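Local coordinates for Lin2722 protein (Listeria innocua, PDB 3DS8) that is of unknown function but has an alpha/beta-hydrolase fold with an apparent serine-hydrolase-type triad, so it is probably a hydrolase, at residues A[74-77]-A[78-81]; A[13-16]-A[17-20]; A[153-156]-A[157-160]; A[236-239]-A[240-244]. One frame throughout, in Å; residues are numbered along the deposited sequence.

Contact 1 (A[74-77]-A[78-81]); sequences DDWS and KWLK
Trp76 and Trp79, three residues apart on one helix, meet rim to rim. CD1 of Trp76 lies 3.7 Å from CZ3 of Trp79. The two ring planes are turned 43° against each other, and neither ring covers the face of the other. The face of the Trp79 indole is used by Asp75 instead. Asp75 CB sits over the six-membered ring, 4.1 Å from its centroid, in a CH-pi contact. Asp75 O lies above the same indole. CG of Trp79 is anti to its carbonyl carbon (chi1 -58°), which folds the ring back along the helix over Asp75.

The segments are successive turns of helix 73-91, which follows strand 61-66 in this alpha/beta-hydrolase fold. Trp76 turns inward, stacks on Phe66, and gives its NE1 hydrogen to Gln68 O. Leu80 packs on strand 6-9 through Ile7 and Ile9.

Four backbone i to i+4 hydrogen bonds join the turns. The shortest is Leu80 N to Trp76 O, 2.7 Å. Asp74 O accepts from Lys78 N at 3.2 Å and also from a water at 3.0 Å. That water accepts from Lys78 NZ at 2.8 Å. A bend at the last torsion of Lys78 (chi4 -50°) brings its ammonium group back to this water.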
ATOM      1  N   ASP A  74       1.839  11.372  -5.678  1.00 16.49           N
ATOM      2  CA  ASP A  74       3.196  11.492  -6.214  1.00 17.59           C
ATOM      3  C   ASP A  74       4.054  12.447  -5.405  1.00 16.64           C
ATOM      4  O   ASP A  74       5.270  12.204  -5.253  1.00 18.52           O
ATOM      5  CB  ASP A  74       3.240  11.743  -7.736  1.00 18.94           C
ATOM      6  CG  ASP A  74       2.551  12.973  -8.175  1.00 25.44           C
ATOM      7  OD1 ASP A  74       1.600  13.426  -7.527  1.00 34.82           O
ATOM      8  OD2 ASP A  74       2.931  13.454  -9.276  1.00 35.54           O
ATOM      9  N   ASP A  75       3.460  13.489  -4.807  1.00 15.11           N
ATOM     10  CA  ASP A  75       4.216  14.298  -3.826  1.00 15.46           C
ATOM     11  C   ASP A  75       4.595  13.477  -2.575  1.00 13.63           C
ATOM     12  O   ASP A  75       5.768  13.527  -2.095  1.00 13.59           O
ATOM     13  CB  ASP A  75       3.451  15.527  -3.419  1.00 15.45           C
ATOM     14  CG  ASP A  75       3.542  16.639  -4.483  1.00 17.95           C
ATOM     15  OD1 ASP A  75       4.426  16.592  -5.346  1.00 25.92           O
ATOM     16  OD2 ASP A  75       2.733  17.528  -4.456  1.00 21.75           O
ATOM     17  N   TRP A  76       3.643  12.703  -2.088  1.00 13.66           N
ATOM     18  CA  TRP A  76       3.929  11.791  -0.971  1.00 13.50           C
ATOM     19  C   TRP A  76       5.108  10.849  -1.296  1.00 13.88           C
ATOM     20  O   TRP A  76       6.002  10.647  -0.467  1.00 12.87           O
ATOM     21  CB  TRP A  76       2.695  10.976  -0.597  1.00 13.01           C
ATOM     22  CG  TRP A  76       1.732  11.696   0.273  1.00 11.88           C
ATOM     23  CD1 TRP A  76       1.698  13.014   0.592  1.00 14.73           C
ATOM     24  CD2 TRP A  76       0.629  11.092   0.935  1.00 13.28           C
ATOM     25  NE1 TRP A  76       0.616  13.282   1.421  1.00 13.17           N
ATOM     26  CE2 TRP A  76      -0.051  12.103   1.650  1.00 13.57           C
ATOM     27  CE3 TRP A  76       0.170   9.771   1.017  1.00 15.94           C
ATOM     28  CZ2 TRP A  76      -1.201  11.844   2.413  1.00 13.31           C
ATOM     29  CZ3 TRP A  76      -0.963   9.508   1.793  1.00 14.73           C
ATOM     30  CH2 TRP A  76      -1.644  10.546   2.457  1.00 13.32           C
ATOM     31  N   SER A  77       5.085  10.242  -2.468  1.00 14.04           N
ATOM     32  CA  SER A  77       6.164   9.324  -2.855  1.00 14.75           C
ATOM     33  C   SER A  77       7.534   9.978  -2.831  1.00 14.87           C
ATOM     34  O   SER A  77       8.508   9.369  -2.374  1.00 14.97           O
ATOM     35  CB  SER A  77       5.882   8.762  -4.218  1.00 16.56           C
ATOM     36  OG  SER A  77       6.885   7.853  -4.629  1.00 21.04           O
ATOM     37  N   LYS A  78       7.635  11.202  -3.374  1.00 14.70           N
ATOM     38  CA  LYS A  78       8.894  11.976  -3.333  1.00 15.17           C
ATOM     39  C   LYS A  78       9.351  12.261  -1.910  1.00 14.22           C
ATOM     40  O   LYS A  78      10.528  12.114  -1.596  1.00 13.24           O
ATOM     41  CB  LYS A  78       8.728  13.302  -4.076  1.00 15.53           C
ATOM     42  CG  LYS A  78       8.513  13.143  -5.559  1.00 18.28           C
ATOM     43  CD  LYS A  78       8.425  14.514  -6.233  1.00 20.68           C
ATOM     44  CE  LYS A  78       7.629  14.448  -7.511  1.00 27.69           C
ATOM     45  NZ  LYS A  78       8.098  13.323  -8.403  1.00 31.74           N
ATOM     46  N   TRP A  79       8.415  12.632  -1.037  1.00 14.11           N
ATOM     47  CA  TRP A  79       8.748  12.893   0.367  1.00 14.57           C
ATOM     48  C   TRP A  79       9.117  11.607   1.126  1.00 14.43           C
ATOM     49  O   TRP A  79      10.035  11.603   1.965  1.00 13.98           O
ATOM     50  CB  TRP A  79       7.620  13.635   1.068  1.00 16.08           C
ATOM     51  CG  TRP A  79       7.290  14.917   0.427  1.00 17.66           C
ATOM     52  CD1 TRP A  79       8.125  15.726  -0.301  1.00 21.36           C
ATOM     53  CD2 TRP A  79       6.021  15.563   0.451  1.00 16.43           C
ATOM     54  NE1 TRP A  79       7.423  16.833  -0.771  1.00 22.80           N
ATOM     55  CE2 TRP A  79       6.133  16.753  -0.313  1.00 20.80           C
ATOM     56  CE3 TRP A  79       4.800  15.257   1.029  1.00 16.13           C
ATOM     57  CZ2 TRP A  79       5.055  17.635  -0.481  1.00 21.94           C
ATOM     58  CZ3 TRP A  79       3.723  16.128   0.840  1.00 17.91           C
ATOM     59  CH2 TRP A  79       3.867  17.307   0.129  1.00 20.17           C
ATOM     60  N   LEU A  80       8.414  10.527   0.816  1.00 13.95           N
ATOM     61  CA  LEU A  80       8.739   9.213   1.369  1.00 14.79           C
ATOM     62  C   LEU A  80      10.164   8.801   0.998  1.00 14.99           C
ATOM     63  O   LEU A  80      10.908   8.333   1.864  1.00 14.62           O
ATOM     64  CB  LEU A  80       7.731   8.178   0.877  1.00 14.34           C
ATOM     65  CG  LEU A  80       7.906   6.722   1.309  1.00 14.38           C
ATOM     66  CD1 LEU A  80       7.802   6.638   2.827  1.00 14.27           C
ATOM     67  CD2 LEU A  80       6.850   5.867   0.632  1.00 15.12           C
ATOM     68  N   LYS A  81      10.546   8.972  -0.269  1.00 16.25           N
ATOM     69  CA  LYS A  81      11.922   8.676  -0.709  1.00 16.64           C
ATOM     70  C   LYS A  81      12.961   9.406   0.131  1.00 15.82           C
ATOM     71  O   LYS A  81      13.935   8.834   0.571  1.00 15.63           O
ATOM     72  CB  LYS A  81      12.120   9.044  -2.198  1.00 17.88           C
ATOM     73  CG  LYS A  81      13.576   9.356  -2.677  1.00 22.22           C
ATOM     74  CD  LYS A  81      14.238   8.140  -3.131  1.00 27.88           C
ATOM     75  CE  LYS A  81      15.516   8.416  -3.945  1.00 26.84           C
ATOM     76  NZ  LYS A  81      16.183   9.763  -3.897  1.00 30.34           N
TER
HETATM   77  O   HOH W   1       6.551  11.144  -7.744  1.00 41.57           O

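Contact 2 (A[13-16]-A[17-20]); sequences GGNA and SSLD. With SO4 (sulfate ion), chain C.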
ATOM      1  N   GLY A  13      -6.035  12.915   4.904  1.00 12.73           N
ATOM      2  CA  GLY A  13      -6.618  13.338   6.144  1.00 13.95           C
ATOM      3  C   GLY A  13      -6.120  12.605   7.370  1.00 14.09           C
ATOM      4  O   GLY A  13      -6.409  13.002   8.513  1.00 14.47           O
ATOM      5  N   GLY A  14      -5.323  11.553   7.158  1.00 13.95           N
ATOM      6  CA  GLY A  14      -4.872  10.702   8.237  1.00 14.61           C
ATOM      7  C   GLY A  14      -3.528  11.136   8.811  1.00 15.01           C
ATOM      8  O   GLY A  14      -3.026  12.225   8.513  1.00 14.54           O
ATOM      9  N   ASN A  15      -2.971  10.282   9.658  1.00 14.65           N
ATOM     10  CA  ASN A  15      -1.734  10.585  10.352  1.00 15.54           C
ATOM     11  C   ASN A  15      -0.986   9.308  10.758  1.00 15.10           C
ATOM     12  O   ASN A  15      -1.405   8.189  10.392  1.00 15.01           O
ATOM     13  CB  ASN A  15      -1.998  11.499  11.537  1.00 15.83           C
ATOM     14  CG  ASN A  15      -2.818  10.857  12.631  1.00 16.77           C
ATOM     15  OD1 ASN A  15      -2.871   9.669  12.764  1.00 15.93           O
ATOM     16  ND2 ASN A  15      -3.435  11.705  13.474  1.00 23.17           N
ATOM     17  N   ALA A  16       0.100   9.466  11.504  1.00 14.86           N
ATOM     18  CA  ALA A  16       0.937   8.288  11.865  1.00 15.85           C
ATOM     19  C   ALA A  16       0.231   7.299  12.789  1.00 15.72           C
ATOM     20  O   ALA A  16       0.757   6.233  13.047  1.00 18.01           O
ATOM     21  CB  ALA A  16       2.298   8.751  12.470  1.00 16.39           C
ATOM     22  N   SER A  17      -0.947   7.648  13.286  1.00 14.66           N
ATOM     23  CA  SER A  17      -1.715   6.750  14.168  1.00 16.30           C
ATOM     24  C   SER A  17      -2.848   6.052  13.442  1.00 14.98           C
ATOM     25  O   SER A  17      -3.526   5.200  14.011  1.00 14.62           O
ATOM     26  CB  SER A  17      -2.322   7.576  15.300  1.00 16.71           C
ATOM     27  OG  SER A  17      -1.291   8.004  16.135  1.00 22.43           O
ATOM     28  N   SER A  18      -3.047   6.410  12.171  1.00 13.92           N
ATOM     29  CA  SER A  18      -4.222   5.946  11.459  1.00 14.42           C
ATOM     30  C   SER A  18      -4.291   4.407  11.311  1.00 13.80           C
ATOM     31  O   SER A  18      -5.386   3.858  11.193  1.00 15.36           O
ATOM     32  CB  SER A  18      -4.269   6.559  10.075  1.00 15.17           C
ATOM     33  OG  SER A  18      -4.554   7.961  10.059  1.00 16.22           O
ATOM     34  N   LEU A  19      -3.149   3.730  11.202  1.00 13.02           N
ATOM     35  CA  LEU A  19      -3.134   2.262  11.043  1.00 14.05           C
ATOM     36  C   LEU A  19      -2.786   1.562  12.383  1.00 13.48           C
ATOM     37  O   LEU A  19      -2.297   0.428  12.406  1.00 13.97           O
ATOM     38  CB  LEU A  19      -2.197   1.815   9.917  1.00 12.88           C
ATOM     39  CG  LEU A  19      -2.810   1.882   8.520  1.00 14.75           C
ATOM     40  CD1 LEU A  19      -3.149   3.349   8.089  1.00 15.84           C
ATOM     41  CD2 LEU A  19      -1.893   1.176   7.444  1.00 16.04           C
ATOM     42  N   ASP A  20      -3.068   2.223  13.492  1.00 14.04           N
ATOM     43  CA  ASP A  20      -2.793   1.620  14.807  1.00 14.43           C
ATOM     44  C   ASP A  20      -3.609   0.365  15.105  1.00 13.53           C
ATOM     45  O   ASP A  20      -3.157  -0.473  15.893  1.00 13.65           O
ATOM     46  CB  ASP A  20      -2.964   2.624  15.944  1.00 15.04           C
ATOM     47  CG  ASP A  20      -1.720   3.528  16.146  1.00 19.01           C
ATOM     48  OD1 ASP A  20      -0.656   3.337  15.498  1.00 24.35           O
ATOM     49  OD2 ASP A  20      -1.810   4.420  16.987  1.00 20.87           O
TER
HETATM   50  S   SO4 C 256      -7.023   7.281   7.315  1.00 32.47           S
HETATM   51  O1  SO4 C 256      -6.003   6.440   7.043  1.00 12.41           O
HETATM   52  O2  SO4 C 256      -8.372   6.715   7.003  1.00 33.26           O
HETATM   53  O3  SO4 C 256      -7.037   7.608   8.755  1.00 33.63           O
HETATM   54  O4  SO4 C 256      -6.890   8.534   6.510  1.00 36.65           O
HETATM   55  O   HOH W   2      -0.372   4.361  11.331  1.00 19.64           O
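Asn15 to Ser18 form a type I beta turn, closed by Ser18 N to Asn15 O at 3.0 Å, and a second type I turn runs from Ser17 to Asp20.

The Asn15 side chain folds over its own turn. Its CG lies between the backbone N and the carbonyl carbon (chi1 66°), which carries OD1 over the following peptides. Asn15 OD1 accepts from Ser17 N at 2.8 Å, with the donor out of the amide plane and an N-H...O angle of 149°. This bond makes an Asx turn that overlaps the type I turn. Ser17 CB lies alongside the same oxygen.

The Ser18 hydroxyl bridges the start of the turn and a bound anion. Ser18 OG accepts from Asn15 N at 2.8 Å in a nearly straight bond of 168°. Ser18 OG donates to sulfate O3, also at 2.8 Å, so one hydroxyl is gripped from two sides. Gly11 N binds the same sulfate, which probably came from the crystallisation liquor. Gly14 CA comes 3.4 Å from sulfate O4.

A water links Ala16 O to Leu19 N. Asp20 OD1 forms a salt bridge with Lys63.

Leu19 is the N-cap of helix 20-30. This is the loop after strand 6-9 of an alpha/beta hydrolase, which in such enzymes usually supplies part of the oxyanion hole; a sulfate here is consistent with an anion-binding pocket.

Contact 3 (A[153-156]-A[157-160]); sequences NSTP and QMDY
Thr155 OG1 accepts from the backbone N of Met158 (a selenomethionine) at 3.3 Å. The bond is long but nearly straight, 172°. The hydroxyl lies between the backbone N and the carbonyl carbon (chi1 62°), which swings it under the first turn of the helix. Thr155 O in turn accepts from Asp159 N at 2.9 Å, and Pro156 O accepts from Tyr160 N at 3.0 Å. This is the close-packed part. Thr155 and Met158 are buried, and Met158 CB packs 3.8 Å from Thr155 OG1. Met158 then bends away onto Asn135 and Ala198. Gln157 extends in another direction, toward helix 103-114, and its NE2 bonds to Phe134 O.

The other flank is looser and faces solvent. Pro156 and Asp159 are exposed. The Asp159 carboxylate bends back toward the chain before the helix, and its OD1 lies 3.4 Å from Ser154 CB. A water stands 2.8 Å from Ser154 O and 2.7 Å from Asp159 OD2. The acidic side chain near the helix start would probably be stabilised by the helix dipole.

Tyr160 leads off to helix 103-114, where its OH bonds to Asp114. Thr155 is thus a threonine N-cap, followed by proline at the first position of helix 156-163.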
ATOM      1  N   ASN A 153     -12.278   4.422 -19.049  1.00 17.84           N
ATOM      2  CA  ASN A 153     -11.370   5.523 -19.387  1.00 18.28           C
ATOM      3  C   ASN A 153     -10.232   5.543 -18.393  1.00 17.99           C
ATOM      4  O   ASN A 153     -10.485   5.507 -17.196  1.00 16.71           O
ATOM      5  CB  ASN A 153     -12.094   6.848 -19.338  1.00 18.78           C
ATOM      6  CG  ASN A 153     -11.211   8.012 -19.721  1.00 20.52           C
ATOM      7  OD1 ASN A 153     -10.564   8.001 -20.793  1.00 26.68           O
ATOM      8  ND2 ASN A 153     -11.158   9.031 -18.852  1.00 25.59           N
ATOM      9  N   SER A 154      -8.992   5.563 -18.871  1.00 18.31           N
ATOM     10  CA  SER A 154      -7.848   5.648 -17.960  1.00 19.55           C
ATOM     11  C   SER A 154      -7.533   7.087 -17.680  1.00 18.53           C
ATOM     12  O   SER A 154      -7.402   7.886 -18.613  1.00 18.44           O
ATOM     13  CB  SER A 154      -6.587   4.996 -18.546  1.00 20.62           C
ATOM     14  OG  SER A 154      -6.877   3.666 -18.904  1.00 28.99           O
ATOM     15  N   THR A 155      -7.349   7.392 -16.403  1.00 16.97           N
ATOM     16  CA  THR A 155      -6.873   8.681 -15.969  1.00 15.49           C
ATOM     17  C   THR A 155      -5.353   8.847 -16.210  1.00 15.24           C
ATOM     18  O   THR A 155      -4.657   7.862 -16.453  1.00 14.67           O
ATOM     19  CB  THR A 155      -7.135   8.843 -14.471  1.00 16.17           C
ATOM     20  OG1 THR A 155      -6.401   7.823 -13.775  1.00 15.27           O
ATOM     21  CG2 THR A 155      -8.645   8.723 -14.161  1.00 16.36           C
ATOM     22  N   PRO A 156      -4.844  10.098 -16.170  1.00 14.88           N
ATOM     23  CA  PRO A 156      -3.410  10.351 -16.234  1.00 15.49           C
ATOM     24  C   PRO A 156      -2.589   9.563 -15.216  1.00 15.47           C
ATOM     25  O   PRO A 156      -1.495   9.092 -15.539  1.00 14.44           O
ATOM     26  CB  PRO A 156      -3.311  11.863 -15.995  1.00 16.61           C
ATOM     27  CG  PRO A 156      -4.583  12.397 -16.579  1.00 17.07           C
ATOM     28  CD  PRO A 156      -5.612  11.366 -16.199  1.00 16.26           C
ATOM     29  N   GLN A 157      -3.115   9.382 -14.007  1.00 15.43           N
ATOM     30  CA  GLN A 157      -2.407   8.580 -13.024  1.00 15.77           C
ATOM     31  C   GLN A 157      -2.266   7.126 -13.497  1.00 15.26           C
ATOM     32  O   GLN A 157      -1.167   6.549 -13.445  1.00 14.76           O
ATOM     33  CB  GLN A 157      -3.127   8.655 -11.667  1.00 16.14           C
ATOM     34  CG  GLN A 157      -2.552   7.742 -10.606  1.00 16.52           C
ATOM     35  CD  GLN A 157      -3.270   7.935  -9.281  1.00 18.16           C
ATOM     36  OE1 GLN A 157      -2.985   8.873  -8.534  1.00 18.24           O
ATOM     37  NE2 GLN A 157      -4.261   7.087  -9.024  1.00 17.12           N
HETATM   38  N   MSE A 158      -3.375   6.529 -13.953  1.00 15.16           N
HETATM   39  CA  MSE A 158      -3.312   5.182 -14.508  1.00 16.40           C
HETATM   40  C   MSE A 158      -2.382   5.119 -15.681  1.00 16.03           C
HETATM   41  O   MSE A 158      -1.687   4.138 -15.862  1.00 15.33           O
HETATM   42  CB  MSE A 158      -4.669   4.664 -14.990  1.00 17.18           C
HETATM   43  CG  MSE A 158      -5.510   4.081 -14.006  1.00 21.71           C
HETATM   44 SE   MSE A 158      -4.680   2.522 -13.139  1.00 31.17          SE
HETATM   45  CE  MSE A 158      -4.622   1.089 -14.492  1.00 20.94           C
ATOM     46  N   ASP A 159      -2.384   6.140 -16.545  1.00 15.92           N
ATOM     47  CA  ASP A 159      -1.488   6.132 -17.691  1.00 15.94           C
ATOM     48  C   ASP A 159      -0.023   6.024 -17.220  1.00 15.49           C
ATOM     49  O   ASP A 159       0.787   5.327 -17.830  1.00 14.54           O
ATOM     50  CB  ASP A 159      -1.662   7.420 -18.549  1.00 15.11           C
ATOM     51  CG  ASP A 159      -3.004   7.494 -19.297  1.00 19.35           C
ATOM     52  OD1 ASP A 159      -3.688   6.468 -19.512  1.00 19.43           O
ATOM     53  OD2 ASP A 159      -3.347   8.630 -19.710  1.00 23.22           O
ATOM     54  N   TYR A 160       0.314   6.745 -16.153  1.00 15.69           N
ATOM     55  CA  TYR A 160       1.661   6.736 -15.606  1.00 15.02           C
ATOM     56  C   TYR A 160       2.005   5.330 -15.099  1.00 13.98           C
ATOM     57  O   TYR A 160       3.060   4.802 -15.408  1.00 14.37           O
ATOM     58  CB  TYR A 160       1.785   7.745 -14.436  1.00 15.80           C
ATOM     59  CG  TYR A 160       3.199   7.847 -13.876  1.00 15.63           C
ATOM     60  CD1 TYR A 160       4.046   8.870 -14.280  1.00 18.31           C
ATOM     61  CD2 TYR A 160       3.662   6.942 -12.928  1.00 16.68           C
ATOM     62  CE1 TYR A 160       5.336   8.958 -13.780  1.00 17.97           C
ATOM     63  CE2 TYR A 160       4.933   7.022 -12.435  1.00 16.71           C
ATOM     64  CZ  TYR A 160       5.761   8.032 -12.858  1.00 17.55           C
ATOM     65  OH  TYR A 160       7.048   8.149 -12.371  1.00 19.88           O
TER
HETATM   66  O   HOH W   3      -5.681   9.968 -19.434  1.00 29.13           O

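Contact 4 (A[236-239]-A[240-244]); sequences YWFL and EKFKT. With SO4 (sulfate ion), chain F.
Trp237, Phe238 and Phe242 form an aromatic cluster where helix 229-240 of the alpha/beta-hydrolase fold ends, with Phe242 between the other two. The two phenylalanines point the same way and lie side by side. Their planes are only 7° apart, but the rings are slid so far that they barely overlap. CD2 of Phe242 is 3.7 Å from CE1 of Phe238. Trp237 meets Phe242 differently. The planes are 46° apart, and Phe242 CB sits over the six-membered ring of the tryptophan, 3.9 Å from its centroid. Phe242 CG is anti to the backbone N (chi1 177°), which carries its ring alongside Phe238. The cluster rests on Ile211 of strand 209-216.

On another side of the helix, Glu240 crosses Tyr236 at about a right angle. Glu240 CB lies over one face of the phenol ring, 4.0 Å from its centroid. The carboxylate goes on to a salt bridge with Arg59. Lys241 runs past the phenol, with CE 3.5 Å from Tyr236 OH.

Beyond the helix, Thr244 N holds a sulfate, which Lys126 also binds; the bond from Lys243 NZ is weak. At the helix end Trp237 O accepts two hydrogen bonds, from Lys241 N at 2.9 Å and Phe242 N at 2.8 Å.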
ATOM      1  N   TYR A 236      -2.050  -9.503   7.391  1.00 14.43           N
ATOM      2  CA  TYR A 236      -1.177 -10.393   8.143  1.00 13.97           C
ATOM      3  C   TYR A 236      -0.751 -11.575   7.305  1.00 14.14           C
ATOM      4  O   TYR A 236       0.447 -11.889   7.236  1.00 13.83           O
ATOM      5  CB  TYR A 236      -1.861 -10.885   9.419  1.00 14.95           C
ATOM      6  CG  TYR A 236      -1.099 -11.998  10.079  1.00 14.10           C
ATOM      7  CD1 TYR A 236       0.079 -11.732  10.857  1.00 13.68           C
ATOM      8  CD2 TYR A 236      -1.499 -13.315   9.914  1.00 13.10           C
ATOM      9  CE1 TYR A 236       0.763 -12.725  11.439  1.00 14.51           C
ATOM     10  CE2 TYR A 236      -0.786 -14.341  10.478  1.00 16.27           C
ATOM     11  CZ  TYR A 236       0.344 -14.044  11.240  1.00 14.86           C
ATOM     12  OH  TYR A 236       1.017 -15.071  11.846  1.00 15.50           O
ATOM     13  N   TRP A 237      -1.728 -12.253   6.690  1.00 12.96           N
ATOM     14  CA  TRP A 237      -1.435 -13.413   5.844  1.00 13.69           C
ATOM     15  C   TRP A 237      -0.415 -13.070   4.778  1.00 12.82           C
ATOM     16  O   TRP A 237       0.527 -13.812   4.575  1.00 14.08           O
ATOM     17  CB  TRP A 237      -2.714 -13.953   5.191  1.00 15.15           C
ATOM     18  CG  TRP A 237      -2.437 -14.964   4.134  1.00 15.98           C
ATOM     19  CD1 TRP A 237      -2.162 -16.254   4.318  1.00 18.25           C
ATOM     20  CD2 TRP A 237      -2.417 -14.738   2.738  1.00 17.96           C
ATOM     21  NE1 TRP A 237      -1.932 -16.873   3.113  1.00 19.16           N
ATOM     22  CE2 TRP A 237      -2.091 -15.964   2.125  1.00 18.98           C
ATOM     23  CE3 TRP A 237      -2.643 -13.624   1.934  1.00 17.20           C
ATOM     24  CZ2 TRP A 237      -1.971 -16.096   0.767  1.00 19.94           C
ATOM     25  CZ3 TRP A 237      -2.527 -13.775   0.582  1.00 19.13           C
ATOM     26  CH2 TRP A 237      -2.215 -15.013   0.022  1.00 18.33           C
ATOM     27  N   PHE A 238      -0.619 -11.939   4.081  1.00 13.56           N
ATOM     28  CA  PHE A 238       0.278 -11.584   2.994  1.00 13.25           C
ATOM     29  C   PHE A 238       1.680 -11.259   3.506  1.00 13.52           C
ATOM     30  O   PHE A 238       2.693 -11.658   2.922  1.00 12.94           O
ATOM     31  CB  PHE A 238      -0.308 -10.394   2.265  1.00 13.51           C
ATOM     32  CG  PHE A 238       0.321 -10.111   0.945  1.00 12.25           C
ATOM     33  CD1 PHE A 238       0.170 -11.007  -0.111  1.00 14.77           C
ATOM     34  CD2 PHE A 238       1.033  -8.933   0.737  1.00 13.52           C
ATOM     35  CE1 PHE A 238       0.677 -10.685  -1.387  1.00 14.11           C
ATOM     36  CE2 PHE A 238       1.542  -8.617  -0.500  1.00 15.66           C
ATOM     37  CZ  PHE A 238       1.362  -9.485  -1.559  1.00 13.75           C
ATOM     38  N   LEU A 239       1.744 -10.588   4.654  1.00 13.13           N
ATOM     39  CA  LEU A 239       3.029 -10.169   5.221  1.00 14.16           C
ATOM     40  C   LEU A 239       3.780 -11.287   5.895  1.00 14.36           C
ATOM     41  O   LEU A 239       5.004 -11.284   5.872  1.00 15.95           O
ATOM     42  CB  LEU A 239       2.855  -9.000   6.216  1.00 13.64           C
ATOM     43  CG  LEU A 239       2.345  -7.649   5.716  1.00 15.11           C
ATOM     44  CD1 LEU A 239       2.071  -6.701   6.925  1.00 15.77           C
ATOM     45  CD2 LEU A 239       3.333  -7.038   4.695  1.00 17.17           C
ATOM     46  N   GLU A 240       3.076 -12.234   6.504  1.00 14.77           N
ATOM     47  CA  GLU A 240       3.745 -13.186   7.369  1.00 15.17           C
ATOM     48  C   GLU A 240       3.649 -14.635   6.930  1.00 15.56           C
ATOM     49  O   GLU A 240       4.428 -15.427   7.403  1.00 15.87           O
ATOM     50  CB  GLU A 240       3.226 -13.032   8.802  1.00 15.49           C
ATOM     51  CG  GLU A 240       3.520 -11.650   9.407  1.00 15.83           C
ATOM     52  CD  GLU A 240       4.981 -11.256   9.420  1.00 16.66           C
ATOM     53  OE1 GLU A 240       5.831 -12.141   9.573  1.00 20.41           O
ATOM     54  OE2 GLU A 240       5.245 -10.029   9.290  1.00 19.42           O
ATOM     55  N   LYS A 241       2.699 -14.977   6.074  1.00 15.55           N
ATOM     56  CA  LYS A 241       2.430 -16.386   5.693  1.00 16.77           C
ATOM     57  C   LYS A 241       2.650 -16.644   4.218  1.00 17.38           C
ATOM     58  O   LYS A 241       3.210 -17.695   3.848  1.00 17.71           O
ATOM     59  CB  LYS A 241       1.008 -16.784   6.087  1.00 17.80           C
ATOM     60  CG  LYS A 241       0.752 -16.721   7.571  1.00 20.03           C
ATOM     61  CD  LYS A 241       1.665 -17.650   8.309  1.00 23.74           C
ATOM     62  CE  LYS A 241       1.284 -17.844   9.764  1.00 27.01           C
ATOM     63  NZ  LYS A 241       1.982 -19.002  10.334  1.00 30.08           N
ATOM     64  N   PHE A 242       2.246 -15.695   3.380  1.00 16.70           N
ATOM     65  CA  PHE A 242       2.378 -15.835   1.942  1.00 17.04           C
ATOM     66  C   PHE A 242       3.848 -15.804   1.525  1.00 17.85           C
ATOM     67  O   PHE A 242       4.572 -14.847   1.817  1.00 16.70           O
ATOM     68  CB  PHE A 242       1.606 -14.743   1.208  1.00 16.68           C
ATOM     69  CG  PHE A 242       1.784 -14.804  -0.298  1.00 16.77           C
ATOM     70  CD1 PHE A 242       1.257 -15.835  -1.011  1.00 15.54           C
ATOM     71  CD2 PHE A 242       2.511 -13.822  -0.970  1.00 16.93           C
ATOM     72  CE1 PHE A 242       1.424 -15.923  -2.402  1.00 17.74           C
ATOM     73  CE2 PHE A 242       2.694 -13.900  -2.365  1.00 17.73           C
ATOM     74  CZ  PHE A 242       2.137 -14.942  -3.069  1.00 17.11           C
ATOM     75  N   LYS A 243       4.262 -16.834   0.797  1.00 19.75           N
ATOM     76  CA  LYS A 243       5.626 -16.883   0.295  1.00 21.99           C
ATOM     77  C   LYS A 243       5.560 -17.541  -1.076  1.00 21.61           C
ATOM     78  O   LYS A 243       4.814 -18.492  -1.264  1.00 21.53           O
ATOM     79  CB  LYS A 243       6.502 -17.712   1.241  1.00 24.08           C
ATOM     80  CG  LYS A 243       6.753 -17.113   2.660  1.00 29.57           C
ATOM     81  CD  LYS A 243       8.028 -16.194   2.714  1.00 35.67           C
ATOM     82  CE  LYS A 243       8.149 -15.310   4.021  1.00 35.14           C
ATOM     83  NZ  LYS A 243       9.207 -14.173   3.934  1.00 36.28           N
ATOM     84  N   THR A 244       6.319 -17.031  -2.036  1.00 22.04           N
ATOM     85  CA  THR A 244       6.359 -17.663  -3.362  1.00 21.92           C
ATOM     86  C   THR A 244       7.695 -17.355  -4.018  1.00 22.36           C
ATOM     87  O   THR A 244       8.277 -16.296  -3.808  1.00 23.00           O
ATOM     88  CB  THR A 244       5.156 -17.188  -4.295  1.00 21.35           C
ATOM     89  OG1 THR A 244       5.095 -18.023  -5.481  1.00 21.13           O
ATOM     90  CG2 THR A 244       5.315 -15.716  -4.692  1.00 20.21           C
TER
HETATM   91  S   SO4 F 259       8.411 -13.678  -0.184  1.00 49.97           S
HETATM   92  O1  SO4 F 259       9.724 -14.338  -0.075  1.00 49.52           O
HETATM   93  O2  SO4 F 259       7.642 -14.476  -1.188  1.00 36.20           O
HETATM   94  O3  SO4 F 259       7.729 -13.623   1.130  1.00 43.98           O
HETATM   95  O4  SO4 F 259       8.583 -12.243  -0.532  1.00 45.85           O

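In the fold
Contact 2 is a surface loop, while contacts 1, 3 and 4 are partly buried. Contacts 1 and 4 rely on aromatic rings, several of which pack against strands of the central sheet, but they lie on opposite sides of the chain's centre, about 26 Å apart between centres. Contacts 2 and 3 are mainly polar, built from turn or capping bonds and water links. Contact 3 starts a helix and contact 4 ends one, whereas contact 1 lies within one. Contacts 1 and 3 both reach Tyr110 of helix 103-114. Contacts 1 and 2 approach to about 6 Å between nearest atoms, and both touch His10. Sulfates occur at contacts 2 and 4.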